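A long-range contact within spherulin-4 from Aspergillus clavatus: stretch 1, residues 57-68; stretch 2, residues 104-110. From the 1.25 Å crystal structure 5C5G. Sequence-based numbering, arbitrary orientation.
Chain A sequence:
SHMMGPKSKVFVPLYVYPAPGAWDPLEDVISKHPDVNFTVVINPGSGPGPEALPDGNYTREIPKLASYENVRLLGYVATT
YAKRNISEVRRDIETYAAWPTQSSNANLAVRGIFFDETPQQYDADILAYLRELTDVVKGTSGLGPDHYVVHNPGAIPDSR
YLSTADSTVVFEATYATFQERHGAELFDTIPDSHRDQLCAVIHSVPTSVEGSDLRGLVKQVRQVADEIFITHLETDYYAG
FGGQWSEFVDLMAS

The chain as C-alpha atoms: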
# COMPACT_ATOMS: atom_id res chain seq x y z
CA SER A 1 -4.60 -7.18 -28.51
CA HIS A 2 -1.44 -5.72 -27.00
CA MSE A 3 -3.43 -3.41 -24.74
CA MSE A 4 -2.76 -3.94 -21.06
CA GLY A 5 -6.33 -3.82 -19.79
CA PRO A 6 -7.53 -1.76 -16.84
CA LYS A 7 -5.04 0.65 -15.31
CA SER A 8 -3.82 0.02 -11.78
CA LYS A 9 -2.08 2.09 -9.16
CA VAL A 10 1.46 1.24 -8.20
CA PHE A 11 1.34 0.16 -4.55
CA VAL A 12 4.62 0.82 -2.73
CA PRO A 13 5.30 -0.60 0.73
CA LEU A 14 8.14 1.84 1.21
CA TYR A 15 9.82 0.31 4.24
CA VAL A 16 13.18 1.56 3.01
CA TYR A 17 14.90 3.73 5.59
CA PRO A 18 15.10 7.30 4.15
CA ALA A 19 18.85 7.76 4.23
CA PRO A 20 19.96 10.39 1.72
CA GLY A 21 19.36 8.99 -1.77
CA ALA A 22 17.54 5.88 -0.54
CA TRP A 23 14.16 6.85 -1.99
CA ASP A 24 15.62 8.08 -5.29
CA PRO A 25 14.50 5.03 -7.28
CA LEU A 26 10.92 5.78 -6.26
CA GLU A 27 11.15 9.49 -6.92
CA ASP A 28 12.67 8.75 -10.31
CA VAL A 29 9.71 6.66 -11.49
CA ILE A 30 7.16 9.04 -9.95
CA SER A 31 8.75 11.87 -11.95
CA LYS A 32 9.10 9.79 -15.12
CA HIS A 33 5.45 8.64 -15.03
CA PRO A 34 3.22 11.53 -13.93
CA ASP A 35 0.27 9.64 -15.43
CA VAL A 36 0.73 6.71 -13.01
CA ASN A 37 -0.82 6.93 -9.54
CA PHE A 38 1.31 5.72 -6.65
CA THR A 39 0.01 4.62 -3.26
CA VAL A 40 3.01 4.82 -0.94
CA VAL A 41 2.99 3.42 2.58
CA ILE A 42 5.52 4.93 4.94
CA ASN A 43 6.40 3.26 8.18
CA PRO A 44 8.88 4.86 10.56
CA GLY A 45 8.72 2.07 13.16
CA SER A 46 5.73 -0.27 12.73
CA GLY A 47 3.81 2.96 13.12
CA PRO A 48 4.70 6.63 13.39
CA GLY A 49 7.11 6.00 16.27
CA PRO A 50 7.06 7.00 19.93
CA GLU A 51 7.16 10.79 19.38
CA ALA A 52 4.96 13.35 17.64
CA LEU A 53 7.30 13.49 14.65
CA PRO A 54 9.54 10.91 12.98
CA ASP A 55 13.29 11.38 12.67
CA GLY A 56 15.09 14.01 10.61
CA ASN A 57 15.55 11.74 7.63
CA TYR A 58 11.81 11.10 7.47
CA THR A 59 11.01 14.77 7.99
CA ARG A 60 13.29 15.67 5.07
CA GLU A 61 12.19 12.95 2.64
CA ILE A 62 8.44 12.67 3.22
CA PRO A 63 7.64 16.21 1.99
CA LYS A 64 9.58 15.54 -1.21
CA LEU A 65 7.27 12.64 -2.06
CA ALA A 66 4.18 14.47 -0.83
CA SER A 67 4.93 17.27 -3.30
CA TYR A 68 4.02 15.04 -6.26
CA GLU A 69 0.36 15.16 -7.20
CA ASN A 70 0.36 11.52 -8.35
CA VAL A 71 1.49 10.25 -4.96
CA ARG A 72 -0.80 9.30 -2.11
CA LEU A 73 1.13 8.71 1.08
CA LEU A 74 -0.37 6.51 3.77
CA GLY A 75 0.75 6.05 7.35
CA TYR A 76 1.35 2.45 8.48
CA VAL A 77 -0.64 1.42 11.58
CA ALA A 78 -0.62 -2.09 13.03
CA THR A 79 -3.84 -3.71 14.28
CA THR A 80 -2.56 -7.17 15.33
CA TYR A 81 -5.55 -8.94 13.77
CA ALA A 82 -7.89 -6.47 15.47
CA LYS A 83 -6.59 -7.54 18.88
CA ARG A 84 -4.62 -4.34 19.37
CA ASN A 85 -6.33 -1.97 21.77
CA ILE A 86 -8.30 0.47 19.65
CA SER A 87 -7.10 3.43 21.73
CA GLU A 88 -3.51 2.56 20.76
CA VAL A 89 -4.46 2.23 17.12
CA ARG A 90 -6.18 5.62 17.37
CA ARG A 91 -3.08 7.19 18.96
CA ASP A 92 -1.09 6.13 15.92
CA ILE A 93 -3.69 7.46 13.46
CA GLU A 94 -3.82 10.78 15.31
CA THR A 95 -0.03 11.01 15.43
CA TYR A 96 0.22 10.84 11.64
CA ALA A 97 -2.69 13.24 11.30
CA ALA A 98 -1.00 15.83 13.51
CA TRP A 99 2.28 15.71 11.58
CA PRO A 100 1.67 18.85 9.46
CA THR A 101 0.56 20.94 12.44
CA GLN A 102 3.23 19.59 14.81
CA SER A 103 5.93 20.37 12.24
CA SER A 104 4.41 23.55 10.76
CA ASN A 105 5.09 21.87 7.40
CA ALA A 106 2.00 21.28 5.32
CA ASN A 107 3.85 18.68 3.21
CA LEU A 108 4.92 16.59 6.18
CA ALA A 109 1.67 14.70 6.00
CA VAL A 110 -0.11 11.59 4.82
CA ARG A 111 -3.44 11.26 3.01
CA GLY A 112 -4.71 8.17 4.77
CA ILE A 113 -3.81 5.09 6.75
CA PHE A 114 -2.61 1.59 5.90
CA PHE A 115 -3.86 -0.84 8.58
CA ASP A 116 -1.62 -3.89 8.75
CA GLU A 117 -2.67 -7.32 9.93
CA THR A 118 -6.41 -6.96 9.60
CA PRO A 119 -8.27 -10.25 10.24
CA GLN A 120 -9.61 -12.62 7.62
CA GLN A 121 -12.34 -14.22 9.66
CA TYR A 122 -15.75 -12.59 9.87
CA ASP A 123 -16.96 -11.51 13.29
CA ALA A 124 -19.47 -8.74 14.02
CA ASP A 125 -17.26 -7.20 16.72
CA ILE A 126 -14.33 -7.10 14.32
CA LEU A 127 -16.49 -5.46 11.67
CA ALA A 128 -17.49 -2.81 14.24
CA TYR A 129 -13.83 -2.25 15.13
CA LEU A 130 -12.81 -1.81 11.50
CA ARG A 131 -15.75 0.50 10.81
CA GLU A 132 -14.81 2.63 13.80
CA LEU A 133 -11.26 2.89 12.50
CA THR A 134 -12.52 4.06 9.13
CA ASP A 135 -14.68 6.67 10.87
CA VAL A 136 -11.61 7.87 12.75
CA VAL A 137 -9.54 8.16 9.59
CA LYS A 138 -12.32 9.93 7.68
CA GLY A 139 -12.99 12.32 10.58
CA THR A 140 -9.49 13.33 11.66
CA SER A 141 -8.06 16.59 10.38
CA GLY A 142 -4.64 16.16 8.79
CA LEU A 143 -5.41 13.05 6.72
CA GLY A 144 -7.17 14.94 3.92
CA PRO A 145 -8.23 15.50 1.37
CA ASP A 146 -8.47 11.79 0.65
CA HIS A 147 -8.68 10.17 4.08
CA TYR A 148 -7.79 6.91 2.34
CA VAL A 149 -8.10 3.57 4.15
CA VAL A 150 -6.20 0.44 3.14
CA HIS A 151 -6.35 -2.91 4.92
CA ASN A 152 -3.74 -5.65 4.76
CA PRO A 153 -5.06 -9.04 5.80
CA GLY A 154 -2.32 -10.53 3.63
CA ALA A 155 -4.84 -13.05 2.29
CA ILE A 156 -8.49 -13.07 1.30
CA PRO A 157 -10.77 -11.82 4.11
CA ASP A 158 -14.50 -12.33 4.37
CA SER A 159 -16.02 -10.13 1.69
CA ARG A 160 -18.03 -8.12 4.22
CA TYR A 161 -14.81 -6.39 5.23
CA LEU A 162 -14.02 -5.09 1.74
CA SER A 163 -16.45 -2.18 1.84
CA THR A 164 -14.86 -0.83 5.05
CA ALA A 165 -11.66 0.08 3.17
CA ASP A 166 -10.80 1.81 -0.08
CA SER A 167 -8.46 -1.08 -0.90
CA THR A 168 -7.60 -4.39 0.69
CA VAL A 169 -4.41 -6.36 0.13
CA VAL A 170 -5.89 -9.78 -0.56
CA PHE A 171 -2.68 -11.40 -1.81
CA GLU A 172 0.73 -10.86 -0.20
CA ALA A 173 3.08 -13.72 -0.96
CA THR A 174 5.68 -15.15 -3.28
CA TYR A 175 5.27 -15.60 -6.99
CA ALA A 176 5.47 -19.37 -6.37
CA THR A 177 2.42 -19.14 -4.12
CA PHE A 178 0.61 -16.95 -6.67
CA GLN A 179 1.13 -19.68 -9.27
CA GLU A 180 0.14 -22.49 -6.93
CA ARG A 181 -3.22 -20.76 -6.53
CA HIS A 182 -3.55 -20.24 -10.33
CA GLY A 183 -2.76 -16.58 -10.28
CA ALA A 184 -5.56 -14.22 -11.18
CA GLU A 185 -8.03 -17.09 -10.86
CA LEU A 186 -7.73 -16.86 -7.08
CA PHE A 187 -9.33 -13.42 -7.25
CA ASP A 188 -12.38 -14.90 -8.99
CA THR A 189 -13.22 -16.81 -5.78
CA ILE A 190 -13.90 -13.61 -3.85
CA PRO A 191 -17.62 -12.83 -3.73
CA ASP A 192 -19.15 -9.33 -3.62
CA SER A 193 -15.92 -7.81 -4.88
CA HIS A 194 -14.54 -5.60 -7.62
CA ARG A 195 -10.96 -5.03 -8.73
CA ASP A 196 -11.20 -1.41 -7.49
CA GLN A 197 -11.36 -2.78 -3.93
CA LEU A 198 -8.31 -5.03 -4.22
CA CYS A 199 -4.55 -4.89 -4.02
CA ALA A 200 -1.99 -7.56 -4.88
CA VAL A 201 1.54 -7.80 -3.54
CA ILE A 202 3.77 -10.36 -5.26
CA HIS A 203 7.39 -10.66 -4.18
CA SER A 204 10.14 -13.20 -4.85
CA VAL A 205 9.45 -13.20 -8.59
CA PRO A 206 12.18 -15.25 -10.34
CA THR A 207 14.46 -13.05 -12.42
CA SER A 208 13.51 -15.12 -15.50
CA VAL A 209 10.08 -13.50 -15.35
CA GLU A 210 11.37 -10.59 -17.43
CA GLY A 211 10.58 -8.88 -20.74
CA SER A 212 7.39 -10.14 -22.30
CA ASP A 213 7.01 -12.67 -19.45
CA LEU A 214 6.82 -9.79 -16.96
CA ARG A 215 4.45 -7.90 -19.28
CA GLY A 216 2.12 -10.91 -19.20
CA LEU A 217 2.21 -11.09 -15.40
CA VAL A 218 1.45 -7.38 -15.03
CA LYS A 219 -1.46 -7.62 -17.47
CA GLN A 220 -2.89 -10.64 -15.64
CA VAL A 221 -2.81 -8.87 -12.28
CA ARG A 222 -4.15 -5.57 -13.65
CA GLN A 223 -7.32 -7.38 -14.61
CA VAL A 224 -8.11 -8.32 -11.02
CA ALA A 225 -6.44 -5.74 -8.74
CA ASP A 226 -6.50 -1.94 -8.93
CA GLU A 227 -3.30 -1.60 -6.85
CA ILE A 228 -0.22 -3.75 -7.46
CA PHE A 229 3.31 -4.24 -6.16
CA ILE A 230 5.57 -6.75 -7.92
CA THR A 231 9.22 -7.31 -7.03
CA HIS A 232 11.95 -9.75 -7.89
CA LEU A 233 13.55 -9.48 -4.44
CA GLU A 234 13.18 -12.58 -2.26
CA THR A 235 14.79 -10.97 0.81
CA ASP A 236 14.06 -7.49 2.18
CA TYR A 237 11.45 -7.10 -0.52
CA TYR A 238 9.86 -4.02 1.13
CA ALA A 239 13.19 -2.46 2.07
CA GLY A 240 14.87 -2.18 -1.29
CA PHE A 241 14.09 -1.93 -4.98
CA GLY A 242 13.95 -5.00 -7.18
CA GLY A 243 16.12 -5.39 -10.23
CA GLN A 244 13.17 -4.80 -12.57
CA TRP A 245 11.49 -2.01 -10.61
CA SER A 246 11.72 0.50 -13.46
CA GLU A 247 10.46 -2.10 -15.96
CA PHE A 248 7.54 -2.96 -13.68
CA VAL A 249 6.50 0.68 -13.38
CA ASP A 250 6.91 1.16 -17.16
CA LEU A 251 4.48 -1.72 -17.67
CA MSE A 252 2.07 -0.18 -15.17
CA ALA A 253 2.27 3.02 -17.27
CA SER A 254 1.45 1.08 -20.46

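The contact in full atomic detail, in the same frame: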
# COMPACT_ATOMS: atom_id res chain seq x y z
N ASN A 57 15.54 12.29 8.97
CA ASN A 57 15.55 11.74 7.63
C ASN A 57 14.14 11.65 7.08
O ASN A 57 13.88 12.05 5.94
CB ASN A 57 16.24 10.37 7.60
CG ASN A 57 17.76 10.48 7.69
OD1 ASN A 57 18.38 11.25 6.95
ND2 ASN A 57 18.35 9.71 8.59
N TYR A 58 13.20 11.14 7.88
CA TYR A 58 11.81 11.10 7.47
C TYR A 58 11.25 12.51 7.25
O TYR A 58 10.52 12.75 6.29
CB TYR A 58 10.95 10.34 8.49
CG TYR A 58 10.97 8.85 8.28
CD1 TYR A 58 10.19 8.28 7.29
CD2 TYR A 58 11.77 8.01 9.04
CE1 TYR A 58 10.19 6.94 7.05
CE2 TYR A 58 11.78 6.63 8.79
CZ TYR A 58 10.98 6.12 7.79
OH TYR A 58 10.95 4.77 7.51
N THR A 59 11.60 13.44 8.13
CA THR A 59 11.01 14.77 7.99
C THR A 59 11.55 15.50 6.77
O THR A 59 10.88 16.38 6.23
CB THR A 59 11.16 15.64 9.25
OG1 THR A 59 12.54 15.81 9.52
CG2 THR A 59 10.49 14.98 10.43
N ARG A 60 12.75 15.13 6.32
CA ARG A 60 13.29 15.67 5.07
C ARG A 60 12.65 15.01 3.84
O ARG A 60 12.27 15.70 2.89
CB ARG A 60 14.81 15.47 5.01
CG ARG A 60 15.48 16.07 3.76
CD ARG A 60 16.96 15.71 3.67
NE ARG A 60 17.13 14.27 3.50
CZ ARG A 60 17.57 13.43 4.43
NH1 ARG A 60 17.94 13.85 5.63
NH2 ARG A 60 17.64 12.13 4.15
N GLU A 61 12.54 13.69 3.86
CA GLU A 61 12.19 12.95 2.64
C GLU A 61 10.69 12.86 2.37
O GLU A 61 10.26 12.85 1.22
CB GLU A 61 12.81 11.55 2.68
CG GLU A 61 14.33 11.54 2.77
CD GLU A 61 15.03 12.07 1.52
OE1 GLU A 61 14.39 12.17 0.45
OE2 GLU A 61 16.23 12.40 1.63
N ILE A 62 9.88 12.78 3.42
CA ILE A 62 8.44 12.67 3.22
C ILE A 62 7.87 13.84 2.42
O ILE A 62 7.12 13.62 1.47
CB ILE A 62 7.70 12.47 4.55
CG1 ILE A 62 7.93 11.04 5.03
CG2 ILE A 62 6.20 12.76 4.41
CD1 ILE A 62 7.57 10.82 6.48
N PRO A 63 8.20 15.09 2.77
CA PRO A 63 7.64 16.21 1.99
C PRO A 63 8.02 16.19 0.52
O PRO A 63 7.26 16.69 -0.31
CB PRO A 63 8.23 17.44 2.70
CG PRO A 63 8.44 16.99 4.08
CD PRO A 63 8.93 15.58 3.96
N LYS A 64 9.18 15.64 0.19
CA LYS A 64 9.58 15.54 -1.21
C LYS A 64 8.62 14.64 -1.99
O LYS A 64 8.25 14.96 -3.12
CB LYS A 64 11.01 15.02 -1.34
CG LYS A 64 12.04 15.99 -0.80
CD LYS A 64 13.39 15.34 -0.54
CE LYS A 64 13.97 14.69 -1.77
NZ LYS A 64 15.25 14.00 -1.47
N LEU A 65 8.22 13.53 -1.39
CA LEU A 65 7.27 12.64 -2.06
C LEU A 65 5.89 13.25 -2.07
O LEU A 65 5.16 13.15 -3.07
CB LEU A 65 7.20 11.26 -1.40
CG LEU A 65 8.46 10.40 -1.42
CD1 LEU A 65 8.14 9.04 -0.83
CD2 LEU A 65 9.03 10.24 -2.82
N ALA A 66 5.51 13.87 -0.96
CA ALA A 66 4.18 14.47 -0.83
C ALA A 66 3.95 15.58 -1.84
O ALA A 66 2.82 15.89 -2.18
CB ALA A 66 3.98 15.00 0.58
N SER A 67 5.03 16.18 -2.33
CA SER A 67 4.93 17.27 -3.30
C SER A 67 4.43 16.84 -4.67
O SER A 67 4.03 17.67 -5.48
CB SER A 67 6.29 17.96 -3.44
OG SER A 67 7.18 17.19 -4.22
N TYR A 68 4.47 15.54 -4.96
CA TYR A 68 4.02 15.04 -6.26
C TYR A 68 2.53 14.74 -6.23
O TYR A 68 2.06 14.00 -5.36
CB TYR A 68 4.77 13.76 -6.62
CG TYR A 68 6.21 14.00 -6.99
CD1 TYR A 68 6.57 14.31 -8.28
CD2 TYR A 68 7.21 13.91 -6.03
CE1 TYR A 68 7.89 14.53 -8.63
CE2 TYR A 68 8.53 14.13 -6.36
CZ TYR A 68 8.87 14.44 -7.66
OH TYR A 68 10.19 14.66 -8.01
N SER A 104 4.65 22.32 11.53
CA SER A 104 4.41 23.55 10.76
C SER A 104 4.88 23.38 9.31
O SER A 104 5.36 24.32 8.69
CB SER A 104 5.07 24.78 11.39
OG SER A 104 4.47 25.12 12.64
N ASN A 105 4.74 22.17 8.78
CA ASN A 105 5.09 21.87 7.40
C ASN A 105 3.92 21.14 6.77
O ASN A 105 3.67 19.98 7.06
CB ASN A 105 6.35 21.01 7.34
CG ASN A 105 6.82 20.74 5.92
OD1 ASN A 105 6.08 20.95 4.95
ND2 ASN A 105 8.04 20.25 5.78
N ALA A 106 3.21 21.84 5.90
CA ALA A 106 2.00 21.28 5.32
C ALA A 106 2.26 20.02 4.49
O ALA A 106 1.35 19.21 4.32
CB ALA A 106 1.30 22.33 4.46
N ASN A 107 3.49 19.85 4.01
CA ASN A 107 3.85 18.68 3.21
C ASN A 107 4.41 17.52 4.01
O ASN A 107 4.67 16.44 3.46
CB ASN A 107 4.83 19.06 2.09
CG ASN A 107 4.13 19.43 0.79
OD1 ASN A 107 2.90 19.52 0.74
ND2 ASN A 107 4.91 19.65 -0.26
N LEU A 108 4.59 17.71 5.32
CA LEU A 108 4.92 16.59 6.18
C LEU A 108 3.59 16.03 6.64
O LEU A 108 3.08 16.39 7.69
CB LEU A 108 5.78 17.02 7.38
CG LEU A 108 6.18 15.80 8.22
CD1 LEU A 108 7.13 14.88 7.47
CD2 LEU A 108 6.78 16.17 9.55
N ALA A 109 3.04 15.14 5.82
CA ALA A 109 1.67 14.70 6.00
C ALA A 109 1.42 13.45 5.20
O ALA A 109 2.09 13.21 4.18
CB ALA A 109 0.69 15.77 5.56
N VAL A 110 0.40 12.71 5.60
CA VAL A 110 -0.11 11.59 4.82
C VAL A 110 -1.57 11.86 4.49
O VAL A 110 -2.21 12.74 5.08
CB VAL A 110 0.08 10.24 5.55
CG1 VAL A 110 1.58 9.97 5.77
CG2 VAL A 110 -0.66 10.22 6.86

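The contact between residues 57-68 and 104-110 of spherulin-4 is a small, largely apolar packing of a helix face against a turn-containing loop, which rests on van der Waals packing with one CA-H...O contact, and which no conventional hydrogen bond crosses. It illustrates a general principle: a segment without regular secondary structure can dock on a helix if a tight turn holds its shape through its own hydrogen bonds and it offers the helix carbon atoms and a well-placed carbonyl.

The loop is shaped by a type I beta turn from Asn105 to Leu108, closed by the backbone bond from Leu108 N to Asn105 O at 3.0 Å. The side chain of Asn105 reinforces it, since Asn105 OD1 accepts a hydrogen bond from Asn107 N, also at 3.0 Å. The helix, for its part, carries a proline near its C-terminal end, Pro63. Pro63 has no amide hydrogen, so its nitrogen makes no bond to the preceding turn, and the helix is kinked there. The kink coincides with the centre of the contact: the CA atoms of Pro63 and Asn107, 4.7 Å apart, mark the backbone register.

So close an approach brings the carbonyl of Asn107 onto the helix surface. Pro63 CA lies 3.3 Å from Asn107 O, with an angle of 143° at the hydrogen, the geometry of a CA-H...O contact. Such a contact is weaker than an N-H...O bond, but here it gives the carbonyl a mildly polarised C-H to face. Asn107 O also sits 3.3 Å from Ala66 CB, about one turn further along; the CA-to-CB bond of Ala66 points toward the loop, and its methyl lies directly against the carbonyl. Around this centre the side chains of Pro63 and Asn107 touch, CB to CB, at 3.8 Å, and Pro63 CG meets Asn105 ND2 at 3.7 Å, a van der Waals contact between ring and amide.

Leu108 supplies the apolar part of the interface. Its CA-to-CB bond runs sideways, yet with chi1 t and chi2 p the end of the side chain comes nearer the helix. Leu108 CD1 packs 3.8 Å from Ile62 CB, 4.0 Å from Pro63 CD and 3.9 Å from Thr59 CA, and Leu108 CD2 also lies 4.0 Å from Thr59 CG2. Thr59 thus presents its methyl group to the leucine, and its hydroxyl is hydrogen-bonded to a residue flanking the stretches. Both Ile62 and Leu108 are buried, as befits aliphatic groups that gain by leaving water.

The charged residues of the helix stay out of the contact. Arg60, Glu61 and Lys64 all direct their CA-to-CB bonds away from the loop and are linked among themselves: Arg60 NE and Lys64 NZ each form a 2.8 Å salt bridge to the Glu61 carboxylate, at OE2 and OE1 respectively. These three residues have no area covered by the loop, and their salt bridges lie outside this contact. In all, 363 Å² is buried, counting both sides, a modest area.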